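Local coordinates for protein hydroxylase (Rhodococcus sp., PDB 2OR0) that is a putative flavin-dependent hydroxylase of the acyl-CoA dehydrogenase fold, probably using reduced flavin to insert one atom of molecular oxygen into its substrate, at residues T330-A335 against A396-G401; G401-P404 against M408-M411; G257-V262 against V310-T315; S131-M136 against M248-M253; E75-E80 against R318-V323. All blocks are in the same frame, centred on the assembly; numbering follows the deposited sequence.

Contact 1: T330-A335 against A396-G401; sequences TFEERA and ALTQLG. With ACT (acetate ion), chain E.
T398 is the residue on which this contact closes: it meets E332 with its hydroxyl and F331 with its methyl. The first turn of helix 331-356 lies here against the last turn of helix 389-399, the nearest pair of CA atoms, E332 and T398, being 6.0 Å apart. On the packed side, OG1 of T398 rests against the aliphatic part of E332, 3.3 Å from CG, and the two side chains lie alongside one another, running opposite ways. That hydroxyl bonds back to S395 O in its own helix, which satisfies it. With chi1 of 67° holding OG1 between the backbone N and the carbonyl carbon, CG2 is left to reach the F331 ring at its edge, in plane, 3.7 Å from CE2. P404 covers both F331 and T398.

The looser side faces solvent. There the extended E332 chain carries its carboxylate across Q399, with OE2 3.7 Å from Q399 CG, a van der Waals touch; the amide oxygen of Q399 bonds to R339, further along helix 331-356. Shortening E332 to an alanine would probably open a gap beside T398 OG1 and leave Q399 CG without its neighbour. Behind the contact, T330 and E333 form a capping box: E333 N donates to T330 OG1 at 3.2 Å and T330 N to E333 OE1 at 3.0 Å. R334 NH2 holds an acetate oxygen, OXT, at 3.0 Å. Between the two segments themselves the contact is van der Waals packing; a polar tie between the two helices lies further on, where Q399 OE1 meets R339 NH1.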
# COMPACT_ATOMS: atom_id res chain seq x y z
N THR A 330 -4.50 22.45 -0.62
CA THR A 330 -5.17 22.73 -1.88
C THR A 330 -5.14 21.57 -2.89
O THR A 330 -4.33 20.65 -2.75
CB THR A 330 -4.60 23.98 -2.57
OG1 THR A 330 -3.30 23.70 -3.10
CG2 THR A 330 -4.55 25.16 -1.59
N PHE A 331 -6.02 21.64 -3.89
CA PHE A 331 -6.09 20.65 -4.98
C PHE A 331 -4.72 20.55 -5.67
O PHE A 331 -4.23 19.45 -5.81
CB PHE A 331 -7.20 21.00 -5.99
CG PHE A 331 -7.27 20.07 -7.17
CD1 PHE A 331 -8.01 18.91 -7.13
CD2 PHE A 331 -6.57 20.35 -8.34
CE1 PHE A 331 -8.07 18.03 -8.24
CE2 PHE A 331 -6.60 19.47 -9.45
CZ PHE A 331 -7.36 18.32 -9.38
N GLU A 332 -4.12 21.70 -6.03
CA GLU A 332 -2.77 21.76 -6.63
C GLU A 332 -1.71 21.06 -5.78
O GLU A 332 -0.91 20.29 -6.29
CB GLU A 332 -2.33 23.20 -6.95
CG GLU A 332 -0.92 23.30 -7.66
CD GLU A 332 -0.47 24.74 -8.01
OE1 GLU A 332 -1.32 25.65 -8.11
OE2 GLU A 332 0.75 24.95 -8.19
N GLU A 333 -1.74 21.32 -4.47
CA GLU A 333 -0.86 20.66 -3.54
C GLU A 333 -1.08 19.15 -3.55
O GLU A 333 -0.12 18.38 -3.55
CB GLU A 333 -1.03 21.22 -2.12
CG GLU A 333 -0.40 22.61 -1.95
CD GLU A 333 -0.65 23.22 -0.55
OE1 GLU A 333 -1.64 22.87 0.13
OE2 GLU A 333 0.17 24.07 -0.13
N ARG A 334 -2.34 18.73 -3.54
CA ARG A 334 -2.64 17.31 -3.60
C ARG A 334 -2.16 16.65 -4.90
O ARG A 334 -1.67 15.53 -4.88
CB ARG A 334 -4.13 17.08 -3.36
CG ARG A 334 -4.52 17.04 -1.86
CD ARG A 334 -5.92 17.66 -1.63
NE ARG A 334 -6.97 16.99 -2.40
CZ ARG A 334 -8.07 17.59 -2.86
NH1 ARG A 334 -8.27 18.88 -2.63
NH2 ARG A 334 -8.97 16.88 -3.55
N ALA A 335 -2.31 17.36 -6.01
CA ALA A 335 -1.98 16.89 -7.35
C ALA A 335 -0.47 16.70 -7.47
O ALA A 335 0.01 15.69 -8.02
CB ALA A 335 -2.47 17.90 -8.41
N ALA A 396 0.67 19.35 -13.85
CA ALA A 396 1.28 20.37 -14.69
C ALA A 396 0.26 21.44 -15.15
O ALA A 396 0.58 22.64 -15.25
CB ALA A 396 1.95 19.74 -15.91
N LEU A 397 -0.95 20.99 -15.47
CA LEU A 397 -2.01 21.91 -15.87
C LEU A 397 -2.36 22.89 -14.72
O LEU A 397 -2.50 24.09 -14.97
CB LEU A 397 -3.25 21.19 -16.40
CG LEU A 397 -4.43 22.08 -16.88
CD1 LEU A 397 -4.05 22.90 -18.09
CD2 LEU A 397 -5.66 21.24 -17.19
N THR A 398 -2.45 22.41 -13.49
CA THR A 398 -2.73 23.33 -12.37
C THR A 398 -1.61 24.37 -12.22
O THR A 398 -1.88 25.54 -11.94
CB THR A 398 -3.00 22.61 -11.03
OG1 THR A 398 -1.81 21.96 -10.57
CG2 THR A 398 -4.08 21.59 -11.20
N GLN A 399 -0.37 23.95 -12.47
CA GLN A 399 0.78 24.86 -12.35
C GLN A 399 0.76 25.92 -13.42
O GLN A 399 1.30 27.00 -13.21
CB GLN A 399 2.11 24.10 -12.37
CG GLN A 399 2.34 23.31 -11.10
CD GLN A 399 3.74 22.76 -11.03
OE1 GLN A 399 3.96 21.58 -11.27
NE2 GLN A 399 4.70 23.63 -10.72
N LEU A 400 0.13 25.63 -14.54
CA LEU A 400 -0.05 26.64 -15.59
C LEU A 400 -1.28 27.50 -15.38
O LEU A 400 -1.59 28.34 -16.22
CB LEU A 400 -0.18 25.96 -16.94
CG LEU A 400 0.99 25.74 -17.89
CD1 LEU A 400 2.22 25.32 -17.19
CD2 LEU A 400 0.54 24.66 -18.87
N GLY A 401 -1.99 27.28 -14.28
CA GLY A 401 -3.18 28.06 -13.99
C GLY A 401 -4.50 27.46 -14.45
O GLY A 401 -5.56 28.08 -14.24
C ACT E . -11.56 18.63 -5.43
O ACT E . -11.32 19.81 -5.75
OXT ACT E . -11.45 18.39 -4.21
CH3 ACT E . -11.94 17.57 -6.42

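Contact 2: G401-P404 against M408-M411; sequences GGEP and MRAM. With ACT (acetate ion), chain E.
R409 and E403 meet with their flat ends strongly turned against each other, the carboxylate and guanidinium planes standing 62° apart. The two form a salt bridge through E403 OE1 and R409 NH1, but the modelled separation of 2.4 Å is very short and its exact value is doubtful. The better-defined bond is from R409 NH1 to P404 O, 2.8 Å long and nearly straight at 165°; the oxygen lies in the guanidinium plane and the donor in the carbonyl plane. NH1 therefore serves both a carboxylate and a backbone carbonyl, while NH2 donates to the acetate oxygen O at 2.8 Å.

What brings the guanidinium round is a bend at chi3 (80°): CG and CD run past P404 O, CG 3.1 Å from it, and the chain then folds NH1 back to that same oxygen. E403 is bent as well, at its second torsion, which swings its carboxylate over to the arginine. An alanine in place of R409 would probably leave the E403 carboxylate without its charged mate and P404 O without this donor, freeing the loop to shift. The apolar part of the contact is P404 CB against selenomethionine M408, 4.3 Å from its CB.

The acetate, probably from the crystallisation liquor, also binds R334, so the ion bridges this loop and helix 331-356. F331 of that helix makes a cation-pi contact with R409 and packs on P404; A394 and T398 of helix 389-399 also touch P404, and the M411 side chain packs on S251, F254 and P255 of helix 250-277.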
# COMPACT_ATOMS: atom_id res chain seq x y z
N GLY A 401 -1.99 27.28 -14.28
CA GLY A 401 -3.18 28.06 -13.99
C GLY A 401 -4.50 27.46 -14.45
O GLY A 401 -5.56 28.08 -14.24
N GLY A 402 -4.45 26.26 -15.05
CA GLY A 402 -5.62 25.60 -15.59
C GLY A 402 -6.34 24.77 -14.55
O GLY A 402 -5.83 24.58 -13.45
N GLU A 403 -7.53 24.29 -14.89
CA GLU A 403 -8.27 23.41 -13.97
C GLU A 403 -8.59 22.08 -14.65
O GLU A 403 -9.30 22.05 -15.66
CB GLU A 403 -9.54 24.07 -13.38
CG GLU A 403 -9.33 24.66 -11.94
CD GLU A 403 -9.34 23.59 -10.81
OE1 GLU A 403 -10.43 23.08 -10.48
OE2 GLU A 403 -8.28 23.28 -10.23
N PRO A 404 -8.02 20.99 -14.12
CA PRO A 404 -8.39 19.64 -14.49
C PRO A 404 -9.89 19.44 -14.32
O PRO A 404 -10.47 19.84 -13.30
CB PRO A 404 -7.64 18.79 -13.46
CG PRO A 404 -6.46 19.57 -13.14
CD PRO A 404 -6.93 20.99 -13.13
N MSE A 408 -9.94 13.74 -15.09
CA MSE A 408 -8.61 14.25 -14.85
C MSE A 408 -8.43 14.77 -13.41
O MSE A 408 -7.31 15.13 -13.01
CB MSE A 408 -8.24 15.30 -15.89
CG MSE A 408 -7.89 14.70 -17.26
SE MSE A 408 -5.95 14.52 -17.54
CE MSE A 408 -5.57 16.41 -17.20
N ARG A 409 -9.52 14.78 -12.63
CA ARG A 409 -9.43 15.11 -11.19
C ARG A 409 -9.38 13.88 -10.31
O ARG A 409 -9.19 13.99 -9.11
CB ARG A 409 -10.59 16.01 -10.71
CG ARG A 409 -10.66 17.36 -11.40
CD ARG A 409 -11.80 18.25 -10.85
NE ARG A 409 -11.46 18.91 -9.59
CZ ARG A 409 -10.75 20.04 -9.50
NH1 ARG A 409 -10.29 20.64 -10.59
NH2 ARG A 409 -10.49 20.56 -8.32
N ALA A 410 -9.57 12.69 -10.89
CA ALA A 410 -9.61 11.45 -10.11
C ALA A 410 -8.33 11.21 -9.31
O ALA A 410 -7.24 11.60 -9.75
CB ALA A 410 -9.90 10.24 -11.03
N MSE A 411 -8.48 10.58 -8.15
CA MSE A 411 -7.38 10.22 -7.25
C MSE A 411 -6.47 11.37 -6.74
O MSE A 411 -5.32 11.14 -6.36
CB MSE A 411 -6.53 9.06 -7.80
CG MSE A 411 -6.99 7.66 -7.38
SE MSE A 411 -6.89 7.22 -5.47
CE MSE A 411 -5.38 8.26 -4.90
C ACT E . -11.56 18.63 -5.43
O ACT E . -11.32 19.81 -5.75
OXT ACT E . -11.45 18.39 -4.21
CH3 ACT E . -11.94 17.57 -6.42

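Contact 3: G257-V262 against V310-T315; sequences GITAAV and VSLIET
OG1 of T259 is gripped by hydrogen bonds with Q341 NE2 and H386 NE2, and more weakly with P255 O one turn back, while the methyl of the same side chain meets L312. This is helix-to-helix packing inside the all-helical C-terminal domain of the acyl-CoA dehydrogenase fold, where helix 250-277 lies beside helix 292-324. The division of labour in T259 follows from chi1 of -56°: CG2 stands anti to the backbone N and reaches both methyls of L312, 4.1 Å from CD1 and from CD2, whereas OG1 turns toward its polar partners.

L312 is the one residue of 310-315 that touches the other segment, and all three residues in contact are buried. Its CG is anti to the backbone N (chi1 -179°), which carries the isobutyl group to the neighbouring helix; the CA atoms of A260 and L312 are 7.7 Å apart. Small partners receive it there. Around the pair, V85 of helix 78-91 covers A260, and A345 of helix 331-356 lies on T259. The closest approach is made by CD2 of L312, which rests 3.6 Å from the backbone N of A260 and 4.1 Å from its CB.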
# COMPACT_ATOMS: atom_id res chain seq x y z
N GLY A 257 1.25 3.97 1.69
CA GLY A 257 1.63 2.62 2.07
C GLY A 257 2.10 1.78 0.89
O GLY A 257 3.04 0.98 1.02
N ILE A 258 1.44 1.96 -0.24
CA ILE A 258 1.69 1.16 -1.44
C ILE A 258 3.08 1.54 -2.05
O ILE A 258 3.88 0.67 -2.32
CB ILE A 258 0.54 1.38 -2.48
CG1 ILE A 258 -0.71 0.60 -2.05
CG2 ILE A 258 0.98 0.94 -3.85
CD1 ILE A 258 -1.97 1.04 -2.76
N THR A 259 3.31 2.82 -2.26
CA THR A 259 4.59 3.32 -2.78
C THR A 259 5.73 3.13 -1.77
O THR A 259 6.84 2.74 -2.16
CB THR A 259 4.45 4.75 -3.27
OG1 THR A 259 3.40 4.76 -4.24
CG2 THR A 259 5.74 5.26 -3.92
N ALA A 260 5.46 3.32 -0.48
CA ALA A 260 6.46 2.94 0.54
C ALA A 260 6.88 1.47 0.43
O ALA A 260 8.07 1.16 0.51
CB ALA A 260 5.96 3.25 1.95
N ALA A 261 5.91 0.57 0.25
CA ALA A 261 6.22 -0.85 0.07
C ALA A 261 7.10 -1.07 -1.14
O ALA A 261 8.11 -1.74 -1.02
CB ALA A 261 4.93 -1.69 -0.03
N VAL A 262 6.76 -0.45 -2.28
CA VAL A 262 7.61 -0.54 -3.47
C VAL A 262 9.05 -0.02 -3.19
O VAL A 262 10.04 -0.65 -3.57
CB VAL A 262 7.00 0.19 -4.68
CG1 VAL A 262 8.00 0.26 -5.85
CG2 VAL A 262 5.68 -0.52 -5.13
N VAL A 310 12.96 9.79 0.31
CA VAL A 310 12.89 11.12 0.93
C VAL A 310 11.78 11.95 0.34
O VAL A 310 11.07 12.63 1.08
CB VAL A 310 14.26 11.91 0.91
CG1 VAL A 310 15.40 11.05 1.51
CG2 VAL A 310 14.61 12.35 -0.47
N SER A 311 11.61 11.87 -0.99
CA SER A 311 10.56 12.60 -1.68
C SER A 311 9.16 12.24 -1.23
O SER A 311 8.34 13.12 -1.01
CB SER A 311 10.65 12.35 -3.18
OG SER A 311 11.77 13.05 -3.65
N LEU A 312 8.89 10.95 -1.16
CA LEU A 312 7.57 10.45 -0.76
C LEU A 312 7.21 10.93 0.65
O LEU A 312 6.08 11.39 0.93
CB LEU A 312 7.56 8.90 -0.79
CG LEU A 312 6.21 8.24 -0.41
CD1 LEU A 312 5.08 8.46 -1.40
CD2 LEU A 312 6.38 6.75 -0.13
N ILE A 313 8.17 10.77 1.54
CA ILE A 313 7.99 11.10 2.95
C ILE A 313 7.87 12.62 3.17
O ILE A 313 7.09 13.06 4.02
CB ILE A 313 9.08 10.44 3.80
CG1 ILE A 313 9.05 8.92 3.59
CG2 ILE A 313 8.87 10.71 5.32
CD1 ILE A 313 10.04 8.15 4.53
N GLU A 314 8.60 13.42 2.39
CA GLU A 314 8.56 14.89 2.51
C GLU A 314 7.14 15.45 2.26
O GLU A 314 6.67 16.34 3.00
CB GLU A 314 9.61 15.54 1.59
CG GLU A 314 9.81 17.07 1.77
CD GLU A 314 8.73 17.94 1.11
OE1 GLU A 314 8.19 17.61 -0.00
OE2 GLU A 314 8.41 19.01 1.69
N THR A 315 6.45 14.93 1.24
CA THR A 315 5.06 15.31 1.01
C THR A 315 4.18 15.15 2.27
O THR A 315 3.43 16.07 2.62
CB THR A 315 4.42 14.51 -0.13
OG1 THR A 315 5.19 14.68 -1.33
CG2 THR A 315 2.98 14.99 -0.36

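Contact 4: S131-M136 against M248-M253; sequences SPYAPM and MPYSCM
Y250 pushes its phenol edge-on at the ring face of Y133, and this one aromatic pair makes the contact. The ring planes stand 79° apart with centroids at 5.6 Å, a T-shaped geometry in which the hydroxyl end of Y250 leads. Its OH lies 3.1 Å above the Y133 plane, displaced toward the rim, with CD2 of Y133 nearest at 3.2 Å and CG at 3.3 Å.

The two tyrosines reach each other through different torsions. In Y250, CG is anti to the backbone N (chi1 177°), and the ring projects from the first turn of helix 250-277 straight toward the loop; the CA atoms of Y133 and Y250 are 11.9 Å apart, a separation the phenol of Y250 largely spans. In Y133, CG is anti to the carbonyl carbon instead, and chi2 of -66° turns a face of the ring to the incoming hydroxyl. The Y133 hydroxyl itself has a weak bond to E108.

The loop bearing Y133 has a cis peptide bond before P132. At the other end, P249 holds the N-cap position, its carbonyl O accepting from both C252 N and M253 N as the helix starts. Further aromatic rings gather round the pair: F254 meets Y133 edge-to-face and also meets Y250, while F165 and H184 approach Y133 from the strands. The result is a buried aromatic cluster at the junction of the beta domain and the C-terminal helical domain, bordered through E108 by helix 105-109 and consistent with the interdomain packing of the acyl-CoA dehydrogenase fold.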
# COMPACT_ATOMS: atom_id res chain seq x y z
N SER A 131 -8.84 -5.24 0.94
CA SER A 131 -9.22 -4.36 -0.16
C SER A 131 -9.78 -5.21 -1.31
O SER A 131 -10.00 -6.42 -1.16
CB SER A 131 -7.95 -3.60 -0.62
OG SER A 131 -6.95 -4.51 -1.13
N PRO A 132 -9.89 -4.63 -2.52
CA PRO A 132 -9.58 -3.31 -3.11
C PRO A 132 -10.66 -2.25 -3.12
O PRO A 132 -11.86 -2.56 -3.16
CB PRO A 132 -9.25 -3.67 -4.55
CG PRO A 132 -10.27 -4.76 -4.85
CD PRO A 132 -10.39 -5.56 -3.56
N TYR A 133 -10.22 -1.00 -3.16
CA TYR A 133 -11.10 0.14 -3.38
C TYR A 133 -11.60 0.28 -4.81
O TYR A 133 -12.52 1.06 -5.04
CB TYR A 133 -10.38 1.43 -3.02
CG TYR A 133 -10.12 1.57 -1.54
CD1 TYR A 133 -11.16 1.71 -0.64
CD2 TYR A 133 -8.81 1.58 -1.04
CE1 TYR A 133 -10.92 1.85 0.72
CE2 TYR A 133 -8.55 1.74 0.33
CZ TYR A 133 -9.62 1.88 1.21
OH TYR A 133 -9.39 2.02 2.57
N ALA A 134 -11.00 -0.42 -5.78
CA ALA A 134 -11.46 -0.34 -7.17
C ALA A 134 -12.97 -0.58 -7.21
O ALA A 134 -13.46 -1.51 -6.59
CB ALA A 134 -10.74 -1.35 -8.07
N PRO A 135 -13.72 0.30 -7.90
CA PRO A 135 -15.18 0.25 -7.88
C PRO A 135 -15.74 -0.83 -8.82
O PRO A 135 -16.52 -0.52 -9.74
CB PRO A 135 -15.56 1.64 -8.36
CG PRO A 135 -14.48 2.01 -9.29
CD PRO A 135 -13.21 1.41 -8.72
N MSE A 136 -15.37 -2.08 -8.53
CA MSE A 136 -15.66 -3.22 -9.39
C MSE A 136 -17.05 -3.82 -9.16
O MSE A 136 -17.47 -4.74 -9.84
CB MSE A 136 -14.59 -4.31 -9.22
CG MSE A 136 -13.30 -4.04 -9.99
SE MSE A 136 -13.68 -3.30 -11.75
CE MSE A 136 -13.12 -1.44 -11.43
N MSE A 248 -5.70 13.97 7.21
CA MSE A 248 -4.79 13.95 6.03
C MSE A 248 -5.57 13.67 4.72
O MSE A 248 -6.62 13.03 4.75
CB MSE A 248 -3.70 12.90 6.24
CG MSE A 248 -2.68 13.26 7.32
SE MSE A 248 -1.41 14.57 6.69
CE MSE A 248 -0.42 13.43 5.37
N PRO A 249 -5.08 14.17 3.55
CA PRO A 249 -5.78 13.81 2.32
C PRO A 249 -5.72 12.31 2.03
O PRO A 249 -4.66 11.69 2.21
CB PRO A 249 -5.00 14.58 1.24
CG PRO A 249 -4.29 15.71 2.01
CD PRO A 249 -3.93 15.07 3.29
N TYR A 250 -6.85 11.74 1.57
CA TYR A 250 -6.92 10.33 1.16
C TYR A 250 -5.89 10.03 0.04
O TYR A 250 -5.24 9.00 0.08
CB TYR A 250 -8.35 9.98 0.69
CG TYR A 250 -8.55 8.55 0.17
CD1 TYR A 250 -8.91 7.50 1.02
CD2 TYR A 250 -8.41 8.26 -1.19
CE1 TYR A 250 -9.09 6.19 0.53
CE2 TYR A 250 -8.61 6.97 -1.69
CZ TYR A 250 -8.94 5.95 -0.83
OH TYR A 250 -9.13 4.70 -1.37
N SER A 251 -5.76 10.94 -0.92
CA SER A 251 -4.84 10.77 -2.03
C SER A 251 -3.37 10.77 -1.63
O SER A 251 -2.52 10.32 -2.40
CB SER A 251 -5.07 11.81 -3.11
OG SER A 251 -4.69 13.12 -2.68
N CYS A 252 -3.07 11.27 -0.43
CA CYS A 252 -1.77 11.09 0.13
C CYS A 252 -1.69 9.76 0.87
O CYS A 252 -0.78 8.95 0.60
CB CYS A 252 -1.39 12.26 1.05
SG CYS A 252 0.26 12.06 1.80
N MSE A 253 -2.62 9.49 1.79
CA MSE A 253 -2.47 8.37 2.71
C MSE A 253 -2.62 6.98 2.05
O MSE A 253 -1.91 6.01 2.41
CB MSE A 253 -3.46 8.50 3.89
CG MSE A 253 -3.23 9.74 4.78
SE MSE A 253 -1.45 9.70 5.60
CE MSE A 253 -1.49 8.07 6.55

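Contact 5: E75-E80 against R318-V323; sequences EVHPRE and RFYDKV
H77 and Y320 form the aromatic part of this contact. The imidazole directs an edge at the face of the phenol ring, centroids 4.3 Å apart, with the planes inclined at 53°, well short of perpendicular. CD2 of H77 stands 3.5 Å above the Y320 plane, over the ring centre, and NE2 comes to 3.4 Å from CG of Y320. Both side chains have CG anti to the backbone N (chi1 -174° in H77), which sends each ring out toward the other.

Apolar packing adds P78, whose CD lies 3.6 Å from CD1 of Y320; the two side chains cross at about a right angle. P78 also touches A316 of helix 292-324 and M253 and L256 of helix 250-277. In the acyl-CoA dehydrogenase fold this is a junction between the N-terminal helical domain, which contributes the start of helix 78-91, and the C-terminal helical bundle, which contributes helix 292-324.

The polar interactions centre on the imidazole. H77 is the N-cap of helix 78-91, its ND1 accepting from R79 N at 3.0 Å with the donor tilted 22° from the ring plane, a bond that, with the water on NE2, restrains the ring's rotation. On that other nitrogen, NE2 shares a hydrogen bond with the water at 2.9 Å, and the water donates weakly to D321 OD1. A salt bridge from R79 NH1 to D317 OD2 links the same two helices.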
# COMPACT_ATOMS: atom_id res chain seq x y z
N GLU A 75 -1.97 5.67 16.20
CA GLU A 75 -2.07 6.96 15.49
C GLU A 75 -0.73 7.63 15.16
O GLU A 75 -0.58 8.85 15.32
CB GLU A 75 -2.98 7.95 16.23
CG GLU A 75 -4.32 7.34 16.63
CD GLU A 75 -5.15 8.24 17.55
OE1 GLU A 75 -4.84 9.45 17.68
OE2 GLU A 75 -6.13 7.70 18.13
N VAL A 76 0.23 6.84 14.65
CA VAL A 76 1.55 7.39 14.31
C VAL A 76 1.50 8.50 13.25
O VAL A 76 0.53 8.62 12.50
CB VAL A 76 2.60 6.27 13.97
CG1 VAL A 76 2.63 5.23 15.08
CG2 VAL A 76 2.32 5.61 12.62
N HIS A 77 2.55 9.34 13.23
CA HIS A 77 2.76 10.34 12.19
C HIS A 77 2.94 9.56 10.88
O HIS A 77 3.57 8.50 10.89
CB HIS A 77 4.05 11.12 12.52
CG HIS A 77 4.31 12.28 11.61
ND1 HIS A 77 4.94 12.15 10.39
CD2 HIS A 77 4.00 13.59 11.74
CE1 HIS A 77 5.01 13.34 9.81
NE2 HIS A 77 4.45 14.23 10.61
N PRO A 78 2.41 10.07 9.76
CA PRO A 78 2.59 9.41 8.44
C PRO A 78 4.04 8.99 8.13
O PRO A 78 4.26 7.96 7.47
CB PRO A 78 2.14 10.50 7.45
CG PRO A 78 1.14 11.28 8.20
CD PRO A 78 1.62 11.30 9.64
N ARG A 79 5.03 9.79 8.56
CA ARG A 79 6.43 9.45 8.32
C ARG A 79 6.76 8.13 8.95
O ARG A 79 7.40 7.29 8.32
CB ARG A 79 7.40 10.53 8.83
CG ARG A 79 8.85 10.05 9.01
CD ARG A 79 9.81 11.19 9.42
NE ARG A 79 10.04 12.16 8.34
CZ ARG A 79 10.96 12.01 7.38
NH1 ARG A 79 11.11 12.95 6.46
NH2 ARG A 79 11.74 10.93 7.34
N GLU A 80 6.34 7.93 10.20
CA GLU A 80 6.58 6.66 10.89
C GLU A 80 5.91 5.47 10.20
O GLU A 80 6.48 4.37 10.12
CB GLU A 80 6.12 6.70 12.36
CG GLU A 80 6.43 5.36 13.05
CD GLU A 80 6.26 5.39 14.57
OE1 GLU A 80 5.95 6.46 15.13
OE2 GLU A 80 6.45 4.33 15.18
N ARG A 318 4.98 17.59 5.27
CA ARG A 318 4.50 18.93 4.96
C ARG A 318 2.98 19.01 5.03
O ARG A 318 2.45 20.00 5.57
CB ARG A 318 4.99 19.36 3.59
CG ARG A 318 4.51 20.71 3.12
CD ARG A 318 5.42 21.24 1.95
NE ARG A 318 5.85 20.11 1.11
CZ ARG A 318 5.12 19.59 0.12
NH1 ARG A 318 5.57 18.55 -0.57
NH2 ARG A 318 3.93 20.12 -0.20
N PHE A 319 2.30 18.00 4.49
CA PHE A 319 0.84 17.93 4.59
C PHE A 319 0.44 17.85 6.07
O PHE A 319 -0.48 18.54 6.51
CB PHE A 319 0.30 16.71 3.83
CG PHE A 319 0.19 16.90 2.31
CD1 PHE A 319 0.79 17.98 1.66
CD2 PHE A 319 -0.50 15.94 1.53
CE1 PHE A 319 0.70 18.14 0.26
CE2 PHE A 319 -0.61 16.09 0.14
CZ PHE A 319 -0.01 17.19 -0.49
N TYR A 320 1.13 17.01 6.83
CA TYR A 320 0.83 16.89 8.25
C TYR A 320 0.99 18.25 8.96
O TYR A 320 0.14 18.60 9.77
CB TYR A 320 1.70 15.84 8.93
CG TYR A 320 1.29 15.57 10.38
CD1 TYR A 320 0.39 14.56 10.69
CD2 TYR A 320 1.82 16.34 11.44
CE1 TYR A 320 0.00 14.31 12.00
CE2 TYR A 320 1.46 16.08 12.78
CZ TYR A 320 0.55 15.07 13.04
OH TYR A 320 0.17 14.81 14.33
N ASP A 321 2.06 18.98 8.64
CA ASP A 321 2.31 20.32 9.22
C ASP A 321 1.19 21.30 8.95
O ASP A 321 0.74 21.97 9.87
CB ASP A 321 3.65 20.90 8.75
CG ASP A 321 4.82 20.31 9.50
OD1 ASP A 321 4.60 19.75 10.59
OD2 ASP A 321 5.97 20.40 8.99
N LYS A 322 0.76 21.38 7.69
CA LYS A 322 -0.42 22.18 7.34
C LYS A 322 -1.69 21.75 8.09
O LYS A 322 -2.41 22.61 8.61
CB LYS A 322 -0.65 22.19 5.83
CG LYS A 322 0.40 22.98 5.10
CD LYS A 322 0.27 22.93 3.60
CE LYS A 322 1.21 23.97 2.95
NZ LYS A 322 2.66 23.75 3.35
N VAL A 323 -1.97 20.45 8.15
CA VAL A 323 -3.14 19.96 8.89
C VAL A 323 -3.04 20.27 10.42
O VAL A 323 -4.02 20.72 11.01
CB VAL A 323 -3.42 18.46 8.65
CG1 VAL A 323 -4.61 18.01 9.45
CG2 VAL A 323 -3.68 18.19 7.16
O HOH W 1 5.19 16.92 9.91

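Overall arrangement
From the N terminus, contact 5 opens first, at the start of helix 78-91, and closes on helix 292-324 after the longest loop of the five. Nested within it are contact 4, which runs from a beta-domain loop to the start of helix 250-277, and contact 3, which follows in series and joins that helix to helix 292-324. Contact 1 opens after contact 5 has closed and links helices 331-356 and 389-399; contact 2 then begins on the shared G401 and closes a short turn near the C terminus. M248 and F319 connect contacts 4 and 5, while M411 brings contact 2 back to S251 of contact 4. None of the loops cross.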